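Side-chain contacts in transmembrane oligosaccharyl transferase (Archaeoglobus fulgidus, PDB 3WAJ), which belongs to the STT3/AglB family of membrane transferases, joining a many-helix transmembrane part of the GT-C clan to a soluble C-terminal part of mixed helices and strands: residues N34-W39 / S155-N160; E522-L527 / W556-A561; G617-M622 / Y675-A680; Q722-E727 / M740-V745. All blocks are in the same frame, centred on the assembly; numbering follows the deposited sequence.

Contact 1 (N34-W39 / S155-N160); sequences NSVFTW and SILGFN
A type II beta turn running from Ile156 to Phe159 presents its two corner residues, Leu157 and Gly158, to Val36 and Phe37 at the C-terminal end of helix 33-36. The turn is closed by its own bond, Phe159 N to Ile156 O at 3.1 Å, and Gly158 takes the positive phi (89°) for which glycine is suited at the third position of this turn. One methyl does most of the touching: Leu157 CD1 lies 3.6 Å from Val36 CB and 3.5 Å from Phe37 CE2. It meets the phenyl ring at an oblique slant, the two side chains running at about a right angle. Val36 has CG1 anti to its backbone nitrogen (chi1 178°), which sets that methyl over the centre of the Phe37 ring, 4.1 Å above the plane, while its other branch, CG2, faces the turn and comes within 3.4 Å of Leu157 O. No hydrogen bond joins the two segments; Gly158 makes backbone bonds to Gly44 and Ala110. Pro32 and Ala110 pack on Leu157 as well. Gly158 is about 13 Å from the zinc ion, and the same loop goes straight on to Asp161 and His163, which bind that metal together with Asp47: a tight turn packed at the approach to a metal site.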
loop_
_atom_site.group_PDB
_atom_site.type_symbol
_atom_site.label_atom_id
_atom_site.label_comp_id
_atom_site.label_asym_id
_atom_site.label_seq_id
_atom_site.Cartn_x
_atom_site.Cartn_y
_atom_site.Cartn_z
ATOM N N ASN A 34 -6.615 -12.673 -16.671
ATOM C CA ASN A 34 -5.893 -13.882 -16.274
ATOM C C ASN A 34 -4.899 -13.656 -15.133
ATOM O O ASN A 34 -4.392 -14.611 -14.548
ATOM C CB ASN A 34 -5.226 -14.567 -17.482
ATOM C CG ASN A 34 -6.242 -15.103 -18.486
ATOM O OD1 ASN A 34 -7.256 -15.698 -18.111
ATOM N ND2 ASN A 34 -5.977 -14.883 -19.771
ATOM N N SER A 35 -4.625 -12.396 -14.819
ATOM C CA SER A 35 -3.819 -12.088 -13.639
ATOM C C SER A 35 -4.665 -12.133 -12.356
ATOM O O SER A 35 -4.156 -12.408 -11.272
ATOM C CB SER A 35 -3.141 -10.722 -13.766
ATOM O OG SER A 35 -2.476 -10.585 -15.000
ATOM N N VAL A 36 -5.955 -11.846 -12.496
ATOM C CA VAL A 36 -6.885 -11.868 -11.377
ATOM C C VAL A 36 -7.491 -13.260 -11.196
ATOM O O VAL A 36 -7.557 -13.788 -10.079
ATOM C CB VAL A 36 -7.986 -10.809 -11.562
ATOM C CG1 VAL A 36 -8.996 -10.863 -10.414
ATOM C CG2 VAL A 36 -7.364 -9.399 -11.688
ATOM N N PHE A 37 -7.913 -13.877 -12.291
ATOM C CA PHE A 37 -8.447 -15.232 -12.189
ATOM C C PHE A 37 -7.413 -16.297 -12.553
ATOM O O PHE A 37 -7.405 -16.823 -13.660
ATOM C CB PHE A 37 -9.755 -15.365 -12.976
ATOM C CG PHE A 37 -10.795 -14.365 -12.553
ATOM C CD1 PHE A 37 -11.479 -14.521 -11.347
ATOM C CD2 PHE A 37 -11.049 -13.239 -13.322
ATOM C CE1 PHE A 37 -12.420 -13.581 -10.923
ATOM C CE2 PHE A 37 -11.994 -12.292 -12.912
ATOM C CZ PHE A 37 -12.678 -12.466 -11.711
ATOM N N THR A 38 -6.543 -16.596 -11.588
ATOM C CA THR A 38 -5.483 -17.586 -11.744
ATOM C C THR A 38 -5.709 -18.718 -10.772
ATOM O O THR A 38 -6.847 -19.146 -10.547
ATOM C CB THR A 38 -4.117 -17.024 -11.384
ATOM O OG1 THR A 38 -4.189 -15.598 -11.260
ATOM C CG2 THR A 38 -3.069 -17.425 -12.405
ATOM N N TRP A 39 -4.613 -19.168 -10.163
ATOM C CA TRP A 39 -4.646 -20.292 -9.236
ATOM C C TRP A 39 -5.596 -20.031 -8.062
ATOM O O TRP A 39 -6.043 -20.968 -7.416
ATOM C CB TRP A 39 -3.229 -20.628 -8.752
ATOM C CG TRP A 39 -2.321 -19.438 -8.746
ATOM C CD1 TRP A 39 -1.477 -19.041 -9.747
ATOM C CD2 TRP A 39 -2.172 -18.479 -7.687
ATOM N NE1 TRP A 39 -0.807 -17.897 -9.370
ATOM C CE2 TRP A 39 -1.214 -17.530 -8.111
ATOM C CE3 TRP A 39 -2.755 -18.334 -6.423
ATOM C CZ2 TRP A 39 -0.830 -16.436 -7.315
ATOM C CZ3 TRP A 39 -2.370 -17.268 -5.630
ATOM C CH2 TRP A 39 -1.422 -16.320 -6.081
ATOM N N SER A 155 -7.910 1.060 -10.814
ATOM C CA SER A 155 -9.254 1.115 -11.372
ATOM C C SER A 155 -9.476 -0.134 -12.218
ATOM O O SER A 155 -10.468 -0.288 -12.932
ATOM C CB SER A 155 -9.359 2.365 -12.231
ATOM O OG SER A 155 -10.696 2.681 -12.498
ATOM N N ILE A 156 -8.505 -1.023 -12.111
ATOM C CA ILE A 156 -8.439 -2.272 -12.848
ATOM C C ILE A 156 -9.168 -3.379 -12.068
ATOM O O ILE A 156 -9.374 -3.258 -10.852
ATOM C CB ILE A 156 -6.938 -2.624 -13.063
ATOM C CG1 ILE A 156 -6.610 -2.685 -14.536
ATOM C CG2 ILE A 156 -6.513 -3.880 -12.346
ATOM C CD1 ILE A 156 -6.834 -1.378 -15.201
ATOM N N LEU A 157 -9.578 -4.438 -12.771
ATOM C CA LEU A 157 -10.120 -5.651 -12.148
ATOM C C LEU A 157 -9.281 -6.048 -10.928
ATOM O O LEU A 157 -8.050 -6.154 -11.015
ATOM C CB LEU A 157 -10.065 -6.806 -13.154
ATOM C CG LEU A 157 -11.132 -7.889 -13.326
ATOM C CD1 LEU A 157 -10.426 -9.192 -13.601
ATOM C CD2 LEU A 157 -12.093 -8.017 -12.158
ATOM N N GLY A 158 -9.932 -6.266 -9.788
ATOM C CA GLY A 158 -9.217 -6.773 -8.628
ATOM C C GLY A 158 -8.589 -5.735 -7.708
ATOM O O GLY A 158 -8.310 -6.052 -6.550
ATOM N N PHE A 159 -8.349 -4.509 -8.183
ATOM C CA PHE A 159 -7.786 -3.511 -7.282
ATOM C C PHE A 159 -8.861 -2.762 -6.510
ATOM O O PHE A 159 -9.026 -1.543 -6.648
ATOM C CB PHE A 159 -6.837 -2.524 -7.968
ATOM C CG PHE A 159 -5.792 -1.994 -7.031
ATOM C CD1 PHE A 159 -4.574 -2.650 -6.898
ATOM C CD2 PHE A 159 -6.063 -0.906 -6.208
ATOM C CE1 PHE A 159 -3.616 -2.201 -5.998
ATOM C CE2 PHE A 159 -5.107 -0.433 -5.295
ATOM C CZ PHE A 159 -3.886 -1.084 -5.183
ATOM N N ASN A 160 -9.576 -3.505 -5.675
ATOM C CA ASN A 160 -10.732 -2.971 -4.981
ATOM C C ASN A 160 -10.338 -2.054 -3.826
ATOM O O ASN A 160 -10.349 -2.462 -2.663
ATOM C CB ASN A 160 -11.618 -4.108 -4.476
ATOM C CG ASN A 160 -12.884 -3.599 -3.871
ATOM O OD1 ASN A 160 -13.472 -2.637 -4.372
ATOM N ND2 ASN A 160 -13.295 -4.199 -2.765
#

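Contact 2 (E522-L527 / W556-A561); sequences EYYLQL and WIEAVA
This is a buried contact of a tyrosine side chain with helix backbone: Tyr524 of helix 517-524 pushes its ring against Glu558 and Ala559 of helix 554-561, both helices belonging to the AglB core domain. The ring leaves with CG anti to the backbone nitrogen (chi1 -166°), which carries its far end across to the second helix. There CE2 sits 3.4 Å from Glu558 O, the carbonyl lying oblique to the ring, and OH lies 3.6 Å from Ala559 CA. No direct hydrogen bond forms. Instead a water donates to Ala559 O at 2.9 Å and makes a weak, longer bond of 3.3 Å with Tyr524 OH, so the phenol is tied only loosely to the helix. The aliphatic part of Glu558 adds CG, 4.1 Å from Tyr524 CE2, before the extended chain carries the carboxylate onward, its plane turned 83° from that of the ring. That carboxylate is held by a salt bridge from OE2 to Arg53 NE. Arg53 also makes a cation-pi contact with the Tyr524 ring and bonds to Tyr524 O, linking both partners to one guanidinium group. Helix 47-60, which supplies Arg53, thus braces both segments, with Tyr50 against Glu558 and Glu56 against Tyr524, while Val560, whose CB points away from Tyr524, packs into helix 501-513.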
loop_
_atom_site.group_PDB
_atom_site.type_symbol
_atom_site.label_atom_id
_atom_site.label_comp_id
_atom_site.label_asym_id
_atom_site.label_seq_id
_atom_site.Cartn_x
_atom_site.Cartn_y
_atom_site.Cartn_z
ATOM N N GLU A 522 -13.757 -17.531 14.123
ATOM C CA GLU A 522 -14.897 -16.853 14.780
ATOM C C GLU A 522 -14.595 -15.385 15.016
ATOM O O GLU A 522 -15.416 -14.513 14.734
ATOM C CB GLU A 522 -15.193 -17.431 16.166
ATOM C CG GLU A 522 -15.408 -18.905 16.261
ATOM C CD GLU A 522 -15.222 -19.388 17.681
ATOM O OE1 GLU A 522 -14.458 -18.731 18.421
ATOM O OE2 GLU A 522 -15.843 -20.401 18.061
ATOM N N TYR A 523 -13.417 -15.128 15.586
ATOM C CA TYR A 523 -13.068 -13.792 16.065
ATOM C C TYR A 523 -12.973 -12.828 14.886
ATOM O O TYR A 523 -13.417 -11.685 14.965
ATOM C CB TYR A 523 -11.756 -13.828 16.879
ATOM C CG TYR A 523 -11.512 -12.569 17.676
ATOM C CD1 TYR A 523 -10.304 -11.910 17.599
ATOM C CD2 TYR A 523 -12.507 -12.029 18.491
ATOM C CE1 TYR A 523 -10.068 -10.753 18.332
ATOM C CE2 TYR A 523 -12.295 -10.868 19.212
ATOM C CZ TYR A 523 -11.068 -10.238 19.135
ATOM O OH TYR A 523 -10.832 -9.078 19.845
ATOM N N TYR A 524 -12.417 -13.324 13.784
ATOM C CA TYR A 524 -12.339 -12.600 12.518
ATOM C C TYR A 524 -13.672 -11.956 12.136
ATOM O O TYR A 524 -13.692 -10.878 11.534
ATOM C CB TYR A 524 -11.916 -13.595 11.431
ATOM C CG TYR A 524 -11.462 -12.996 10.122
ATOM C CD1 TYR A 524 -12.318 -12.955 9.028
ATOM C CD2 TYR A 524 -10.174 -12.486 9.978
ATOM C CE1 TYR A 524 -11.915 -12.425 7.827
ATOM C CE2 TYR A 524 -9.756 -11.938 8.771
ATOM C CZ TYR A 524 -10.634 -11.917 7.697
ATOM O OH TYR A 524 -10.251 -11.392 6.483
ATOM N N LEU A 525 -14.783 -12.605 12.499
ATOM C CA LEU A 525 -16.099 -12.133 12.067
ATOM C C LEU A 525 -16.860 -11.327 13.120
ATOM O O LEU A 525 -17.979 -10.886 12.877
ATOM C CB LEU A 525 -16.935 -13.294 11.553
ATOM C CG LEU A 525 -16.236 -14.042 10.416
ATOM C CD1 LEU A 525 -16.969 -15.322 10.089
ATOM C CD2 LEU A 525 -16.149 -13.150 9.169
ATOM N N GLN A 526 -16.244 -11.108 14.279
ATOM C CA GLN A 526 -16.917 -10.402 15.368
ATOM C C GLN A 526 -16.911 -8.891 15.220
ATOM O O GLN A 526 -15.947 -8.282 14.716
ATOM C CB GLN A 526 -16.285 -10.743 16.721
ATOM C CG GLN A 526 -16.471 -12.166 17.141
ATOM C CD GLN A 526 -17.927 -12.527 17.257
ATOM O OE1 GLN A 526 -18.417 -13.398 16.540
ATOM N NE2 GLN A 526 -18.633 -11.861 18.165
ATOM N N LEU A 527 -17.979 -8.291 15.728
ATOM C CA LEU A 527 -18.141 -6.859 15.693
ATOM C C LEU A 527 -17.418 -6.248 16.878
ATOM O O LEU A 527 -18.028 -5.964 17.901
ATOM C CB LEU A 527 -19.630 -6.513 15.739
ATOM C CG LEU A 527 -19.937 -5.032 15.559
ATOM C CD1 LEU A 527 -19.495 -4.584 14.162
ATOM C CD2 LEU A 527 -21.415 -4.778 15.782
ATOM N N TRP A 556 -2.181 -9.354 3.840
ATOM C CA TRP A 556 -2.230 -10.751 3.383
ATOM C C TRP A 556 -2.296 -11.737 4.548
ATOM O O TRP A 556 -3.070 -12.696 4.513
ATOM C CB TRP A 556 -1.012 -11.087 2.524
ATOM C CG TRP A 556 -0.886 -10.267 1.282
ATOM C CD1 TRP A 556 -1.835 -9.448 0.723
ATOM C CD2 TRP A 556 0.263 -10.191 0.427
ATOM N NE1 TRP A 556 -1.341 -8.877 -0.437
ATOM C CE2 TRP A 556 -0.056 -9.313 -0.633
ATOM C CE3 TRP A 556 1.529 -10.784 0.456
ATOM C CZ2 TRP A 556 0.862 -9.001 -1.645
ATOM C CZ3 TRP A 556 2.433 -10.481 -0.548
ATOM C CH2 TRP A 556 2.104 -9.585 -1.576
ATOM N N ILE A 557 -1.471 -11.506 5.568
ATOM C CA ILE A 557 -1.405 -12.402 6.711
ATOM C C ILE A 557 -2.770 -12.465 7.364
ATOM O O ILE A 557 -3.284 -13.539 7.653
ATOM C CB ILE A 557 -0.337 -11.956 7.737
ATOM C CG1 ILE A 557 1.069 -12.194 7.174
ATOM C CG2 ILE A 557 -0.483 -12.730 9.041
ATOM C CD1 ILE A 557 2.190 -11.731 8.096
ATOM N N GLU A 558 -3.374 -11.303 7.571
ATOM C CA GLU A 558 -4.703 -11.241 8.161
ATOM C C GLU A 558 -5.807 -11.813 7.259
ATOM O O GLU A 558 -6.610 -12.617 7.705
ATOM C CB GLU A 558 -5.042 -9.798 8.509
ATOM C CG GLU A 558 -6.431 -9.637 9.095
ATOM C CD GLU A 558 -6.662 -8.209 9.604
ATOM O OE1 GLU A 558 -5.839 -7.319 9.273
ATOM O OE2 GLU A 558 -7.655 -7.983 10.328
ATOM N N ALA A 559 -5.858 -11.386 5.999
ATOM C CA ALA A 559 -6.940 -11.817 5.119
ATOM C C ALA A 559 -6.800 -13.271 4.644
ATOM O O ALA A 559 -7.800 -13.926 4.388
ATOM C CB ALA A 559 -7.098 -10.862 3.934
ATOM N N VAL A 560 -5.574 -13.782 4.554
ATOM C CA VAL A 560 -5.372 -15.119 4.002
ATOM C C VAL A 560 -5.057 -16.165 5.064
ATOM O O VAL A 560 -5.605 -17.262 5.050
ATOM C CB VAL A 560 -4.300 -15.145 2.875
ATOM C CG1 VAL A 560 -4.146 -16.560 2.325
ATOM C CG2 VAL A 560 -4.686 -14.187 1.742
ATOM N N ALA A 561 -4.170 -15.832 5.987
ATOM C CA ALA A 561 -3.830 -16.763 7.054
ATOM C C ALA A 561 -4.836 -16.724 8.207
ATOM O O ALA A 561 -4.848 -17.634 9.040
ATOM C CB ALA A 561 -2.426 -16.494 7.569
HETATM O O HOH W 1 -10.644 -14.141 4.684
#

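Contact 3 (G617-M622 / Y675-A680); sequences GKYYAM and YSTMEA
Tyr619, in the first turn of helix 619-627, sends its ring to Thr677 and Glu679 at the start of helix 678-684. Its CB already points that way, and with CG anti to the backbone nitrogen (chi1 -180°) the ring extends straight across. Along the rim, CD2 lies 4.0 Å from Glu679 CG; the next atom, CE2, is 4.0 Å from Glu679 CB, which sits at the ring edge near its plane. Farther out, CZ is 4.1 Å from Thr677 CG2. The phenol oxygen ends against that same methyl at 3.0 Å, closer than an ordinary contact and so doubtful in detail. Thr677 OG1 is not a partner of the phenol: it caps the helix by accepting from Ala680 N (3.2 Å, 153°) and also bonds to Tyr674 O. Met622, one turn on, adds its CE at 3.9 Å from Glu679 CG, crossing that chain at about a right angle. Glu679 bends at chi2, and its OE1 has a weak bond to Ser610 OG. Around these two helix starts, Tyr674 and Tyr636 each make an edge-to-face contact with Tyr619, while Phe588 of helix 584-588 and Met614 of helix 612-615 pack against both Met622 and Glu679.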
loop_
_atom_site.group_PDB
_atom_site.type_symbol
_atom_site.label_atom_id
_atom_site.label_comp_id
_atom_site.label_asym_id
_atom_site.label_seq_id
_atom_site.Cartn_x
_atom_site.Cartn_y
_atom_site.Cartn_z
ATOM N N GLY A 617 16.203 -7.095 -1.414
ATOM C CA GLY A 617 15.902 -5.729 -1.831
ATOM C C GLY A 617 15.300 -4.828 -0.766
ATOM O O GLY A 617 15.621 -3.641 -0.689
ATOM N N LYS A 618 14.427 -5.387 0.063
ATOM C CA LYS A 618 13.777 -4.594 1.082
ATOM C C LYS A 618 14.579 -4.541 2.377
ATOM O O LYS A 618 14.144 -3.885 3.328
ATOM C CB LYS A 618 12.359 -5.127 1.371
ATOM C CG LYS A 618 11.415 -5.173 0.173
ATOM C CD LYS A 618 10.013 -5.585 0.634
ATOM C CE LYS A 618 8.999 -5.459 -0.506
ATOM N NZ LYS A 618 7.775 -6.309 -0.248
ATOM N N TYR A 619 15.722 -5.229 2.439
ATOM C CA TYR A 619 16.451 -5.244 3.707
ATOM C C TYR A 619 16.875 -3.831 4.123
ATOM O O TYR A 619 16.750 -3.456 5.289
ATOM C CB TYR A 619 17.655 -6.215 3.749
ATOM C CG TYR A 619 18.307 -6.134 5.119
ATOM C CD1 TYR A 619 19.339 -5.230 5.367
ATOM C CD2 TYR A 619 17.825 -6.891 6.185
ATOM C CE1 TYR A 619 19.899 -5.107 6.631
ATOM C CE2 TYR A 619 18.380 -6.780 7.459
ATOM C CZ TYR A 619 19.418 -5.885 7.669
ATOM O OH TYR A 619 19.990 -5.748 8.910
ATOM N N TYR A 620 17.365 -3.053 3.165
ATOM C CA TYR A 620 17.805 -1.686 3.426
ATOM C C TYR A 620 16.693 -0.863 4.080
ATOM O O TYR A 620 16.919 -0.147 5.051
ATOM C CB TYR A 620 18.242 -1.044 2.112
ATOM C CG TYR A 620 18.723 0.391 2.208
ATOM C CD1 TYR A 620 17.975 1.433 1.674
ATOM C CD2 TYR A 620 19.952 0.698 2.786
ATOM C CE1 TYR A 620 18.432 2.741 1.731
ATOM C CE2 TYR A 620 20.407 2.001 2.849
ATOM C CZ TYR A 620 19.644 3.013 2.317
ATOM O OH TYR A 620 20.096 4.305 2.376
ATOM N N ALA A 621 15.488 -0.978 3.533
ATOM C CA ALA A 621 14.321 -0.312 4.086
ATOM C C ALA A 621 14.092 -0.674 5.558
ATOM O O ALA A 621 13.710 0.189 6.365
ATOM C CB ALA A 621 13.099 -0.647 3.259
ATOM N N MET A 622 14.294 -1.943 5.916
ATOM C CA MET A 622 14.120 -2.343 7.318
ATOM C C MET A 622 15.191 -1.684 8.188
ATOM O O MET A 622 14.918 -1.216 9.303
ATOM C CB MET A 622 14.126 -3.874 7.477
ATOM C CG MET A 622 13.008 -4.582 6.704
ATOM S SD MET A 622 12.699 -6.280 7.221
ATOM C CE MET A 622 14.207 -7.090 6.667
ATOM N N TYR A 675 25.198 -10.333 8.238
ATOM C CA TYR A 675 25.147 -11.758 8.542
ATOM C C TYR A 675 24.843 -12.101 9.999
ATOM O O TYR A 675 24.572 -13.259 10.331
ATOM C CB TYR A 675 26.403 -12.457 8.021
ATOM C CG TYR A 675 26.493 -12.322 6.520
ATOM C CD1 TYR A 675 25.839 -13.221 5.687
ATOM C CD2 TYR A 675 27.186 -11.263 5.933
ATOM C CE1 TYR A 675 25.907 -13.091 4.315
ATOM C CE2 TYR A 675 27.253 -11.124 4.566
ATOM C CZ TYR A 675 26.614 -12.040 3.761
ATOM O OH TYR A 675 26.683 -11.911 2.385
ATOM N N SER A 676 24.848 -11.084 10.853
ATOM C CA SER A 676 24.466 -11.254 12.254
ATOM C C SER A 676 23.008 -10.891 12.538
ATOM O O SER A 676 22.497 -11.153 13.618
ATOM C CB SER A 676 25.366 -10.418 13.151
ATOM O OG SER A 676 26.630 -11.016 13.209
ATOM N N THR A 677 22.341 -10.276 11.577
ATOM C CA THR A 677 20.962 -9.870 11.803
ATOM C C THR A 677 20.057 -11.088 11.814
ATOM O O THR A 677 20.401 -12.129 11.220
ATOM C CB THR A 677 20.488 -8.882 10.735
ATOM O OG1 THR A 677 20.391 -9.564 9.477
ATOM C CG2 THR A 677 21.468 -7.716 10.647
ATOM N N MET A 678 18.911 -10.951 12.479
ATOM C CA MET A 678 17.895 -11.997 12.476
ATOM C C MET A 678 17.421 -12.312 11.064
ATOM O O MET A 678 17.160 -13.471 10.737
ATOM C CB MET A 678 16.695 -11.597 13.335
ATOM C CG MET A 678 16.924 -11.761 14.802
ATOM S SD MET A 678 17.096 -13.496 15.289
ATOM C CE MET A 678 15.473 -14.093 14.808
ATOM N N GLU A 679 17.295 -11.286 10.229
ATOM C CA GLU A 679 16.823 -11.534 8.876
ATOM C C GLU A 679 17.799 -12.440 8.132
ATOM O O GLU A 679 17.373 -13.330 7.396
ATOM C CB GLU A 679 16.548 -10.246 8.093
ATOM C CG GLU A 679 16.182 -10.498 6.621
ATOM C CD GLU A 679 14.951 -11.391 6.474
ATOM O OE1 GLU A 679 14.815 -12.097 5.447
ATOM O OE2 GLU A 679 14.101 -11.373 7.386
ATOM N N ALA A 680 19.100 -12.268 8.358
ATOM C CA ALA A 680 20.070 -13.137 7.666
ATOM C C ALA A 680 20.122 -14.527 8.277
ATOM O O ALA A 680 20.264 -15.518 7.564
ATOM C CB ALA A 680 21.464 -12.517 7.618
#

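Contact 4 (Q722-E727 / M740-V745); sequences QTALYE and MGTQEV
Thr742 and Val745, one turn apart, face Ala724 and Glu727 in a helix-loop-helix pair: helices 717-732 and 740-755 follow each other in the chain, and their local axes pass 9.4 Å apart with 120° between their directions. The second helix begins with Met740, whose CB points away from the first helix and whose side chain packs on Ile612 and Glu613. Next, Gly741 gives its backbone N to Glu704 OE2. Thr742 is where the helices grip. With chi1 at -64° its two branches divide the work: CG2, anti to the backbone nitrogen, lies 3.5 Å from Ala724 O and 3.7 Å from Ala724 CB, while OG1 donates to Glu727 OE2 at 2.6 Å. This short bond reaches the carboxylate from above, 52° out of its plane. Both bonded oxygens have further partners, Trp705 NE1 at Thr742 OG1 and Tyr708 OH at Glu727 OE2, while Glu727 OE1 takes the backbone N of Thr739. Placed at the N-terminal end of helix 740-755, the buried carboxylate is probably favoured in its charged form. After Thr742, Gln743, its CB directed away, bonds through NE2 to Pro738 O, and Glu744 pairs with Lys748. Val745 then returns to the interface, near Trp705 of helix 703-708, and its CG1 packs on Ala724 CB at 3.6 Å.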
loop_
_atom_site.group_PDB
_atom_site.type_symbol
_atom_site.label_atom_id
_atom_site.label_comp_id
_atom_site.label_asym_id
_atom_site.label_seq_id
_atom_site.Cartn_x
_atom_site.Cartn_y
_atom_site.Cartn_z
ATOM N N GLN A 722 28.191 -20.998 -10.622
ATOM C CA GLN A 722 28.554 -20.592 -11.981
ATOM C C GLN A 722 27.372 -20.080 -12.778
ATOM O O GLN A 722 27.519 -19.192 -13.610
ATOM C CB GLN A 722 29.248 -21.738 -12.737
ATOM C CG GLN A 722 30.506 -22.257 -12.055
ATOM C CD GLN A 722 31.395 -21.138 -11.496
ATOM O OE1 GLN A 722 31.542 -20.057 -12.100
ATOM N NE2 GLN A 722 32.004 -21.405 -10.345
ATOM N N THR A 723 26.200 -20.659 -12.531
ATOM C CA THR A 723 24.964 -20.152 -13.117
ATOM C C THR A 723 24.658 -18.728 -12.628
ATOM O O THR A 723 24.409 -17.810 -13.424
ATOM C CB THR A 723 23.795 -21.074 -12.782
ATOM O OG1 THR A 723 24.029 -22.364 -13.380
ATOM C CG2 THR A 723 22.483 -20.485 -13.292
ATOM N N ALA A 724 24.700 -18.546 -11.310
ATOM C CA ALA A 724 24.442 -17.249 -10.692
ATOM C C ALA A 724 25.390 -16.138 -11.205
ATOM O O ALA A 724 24.937 -15.083 -11.647
ATOM C CB ALA A 724 24.505 -17.380 -9.195
ATOM N N LEU A 725 26.697 -16.371 -11.155
ATOM C CA LEU A 725 27.654 -15.381 -11.669
ATOM C C LEU A 725 27.423 -15.051 -13.137
ATOM O O LEU A 725 27.493 -13.895 -13.538
ATOM C CB LEU A 725 29.086 -15.860 -11.476
ATOM C CG LEU A 725 29.551 -15.882 -10.030
ATOM C CD1 LEU A 725 30.957 -16.456 -9.946
ATOM C CD2 LEU A 725 29.510 -14.463 -9.463
ATOM N N TYR A 726 27.143 -16.064 -13.944
ATOM C CA TYR A 726 26.854 -15.824 -15.351
ATOM C C TYR A 726 25.652 -14.900 -15.514
ATOM O O TYR A 726 25.702 -13.943 -16.288
ATOM C CB TYR A 726 26.595 -17.149 -16.081
ATOM C CG TYR A 726 26.408 -16.977 -17.563
ATOM C CD1 TYR A 726 27.497 -16.955 -18.419
ATOM C CD2 TYR A 726 25.144 -16.829 -18.113
ATOM C CE1 TYR A 726 27.332 -16.809 -19.795
ATOM C CE2 TYR A 726 24.971 -16.677 -19.485
ATOM C CZ TYR A 726 26.069 -16.670 -20.316
ATOM O OH TYR A 726 25.902 -16.516 -21.675
ATOM N N GLU A 727 24.569 -15.190 -14.793
ATOM C CA GLU A 727 23.381 -14.331 -14.842
ATOM C C GLU A 727 23.741 -12.906 -14.438
ATOM O O GLU A 727 23.292 -11.934 -15.056
ATOM C CB GLU A 727 22.285 -14.857 -13.907
ATOM C CG GLU A 727 20.973 -14.070 -13.979
ATOM C CD GLU A 727 20.111 -14.192 -12.713
ATOM O OE1 GLU A 727 19.983 -13.175 -11.992
ATOM O OE2 GLU A 727 19.559 -15.295 -12.443
ATOM N N MET A 740 16.407 -11.938 -7.641
ATOM C CA MET A 740 16.591 -12.043 -6.193
ATOM C C MET A 740 17.152 -13.386 -5.720
ATOM O O MET A 740 17.973 -13.430 -4.802
ATOM C CB MET A 740 15.298 -11.680 -5.464
ATOM C CG MET A 740 15.059 -10.178 -5.453
ATOM S SD MET A 740 13.476 -9.681 -4.751
ATOM C CE MET A 740 12.374 -10.582 -5.869
ATOM N N GLY A 741 16.718 -14.473 -6.350
ATOM C CA GLY A 741 17.286 -15.786 -6.081
ATOM C C GLY A 741 18.789 -15.832 -6.315
ATOM O O GLY A 741 19.558 -16.408 -5.524
ATOM N N THR A 742 19.221 -15.211 -7.402
ATOM C CA THR A 742 20.647 -15.101 -7.674
ATOM C C THR A 742 21.324 -14.201 -6.630
ATOM O O THR A 742 22.448 -14.477 -6.170
ATOM C CB THR A 742 20.890 -14.592 -9.089
ATOM O OG1 THR A 742 20.387 -15.562 -10.014
ATOM C CG2 THR A 742 22.369 -14.362 -9.336
ATOM N N GLN A 743 20.642 -13.140 -6.229
ATOM C CA GLN A 743 21.217 -12.261 -5.208
ATOM C C GLN A 743 21.496 -13.021 -3.934
ATOM O O GLN A 743 22.533 -12.823 -3.304
ATOM C CB GLN A 743 20.298 -11.081 -4.931
ATOM C CG GLN A 743 20.068 -10.201 -6.127
ATOM C CD GLN A 743 19.327 -8.954 -5.746
ATOM O OE1 GLN A 743 19.269 -8.608 -4.571
ATOM N NE2 GLN A 743 18.740 -8.271 -6.729
ATOM N N GLU A 744 20.564 -13.888 -3.551
ATOM C CA GLU A 744 20.735 -14.688 -2.336
ATOM C C GLU A 744 21.935 -15.647 -2.491
ATOM O O GLU A 744 22.754 -15.793 -1.572
ATOM C CB GLU A 744 19.452 -15.473 -2.039
ATOM C CG GLU A 744 19.654 -16.654 -1.097
ATOM C CD GLU A 744 18.357 -17.421 -0.832
ATOM O OE1 GLU A 744 18.383 -18.676 -0.816
ATOM O OE2 GLU A 744 17.310 -16.763 -0.627
ATOM N N VAL A 745 22.032 -16.285 -3.661
ATOM C CA VAL A 745 23.175 -17.146 -3.967
ATOM C C VAL A 745 24.466 -16.354 -3.816
ATOM O O VAL A 745 25.402 -16.805 -3.170
ATOM C CB VAL A 745 23.082 -17.789 -5.383
ATOM C CG1 VAL A 745 24.389 -18.430 -5.753
ATOM C CG2 VAL A 745 21.969 -18.845 -5.421
#

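How the contacts relate
All four contacts are buried, contact 1 nearest the centre of the chain (about 16 Å between centres) and contact 4 farthest (about 29 Å). Contact 1, in the STT3 N-terminal part, rests on apolar side chains, with one methyl against a carbonyl, in the loop leading to the metal ligands. Contact 2 lies in the AglB core, yet its charged support comes from helix 47-60, whose Asp47 binds zinc. Contacts 3 and 4 are the closest pair, about 18 Å between centres, and helix 612-615 borders both. Only contact 4 has a direct hydrogen bond across its segments; contact 2 has a water with one weak bond between its segments, and in contact 3 the threonine hydroxyl caps its own helix.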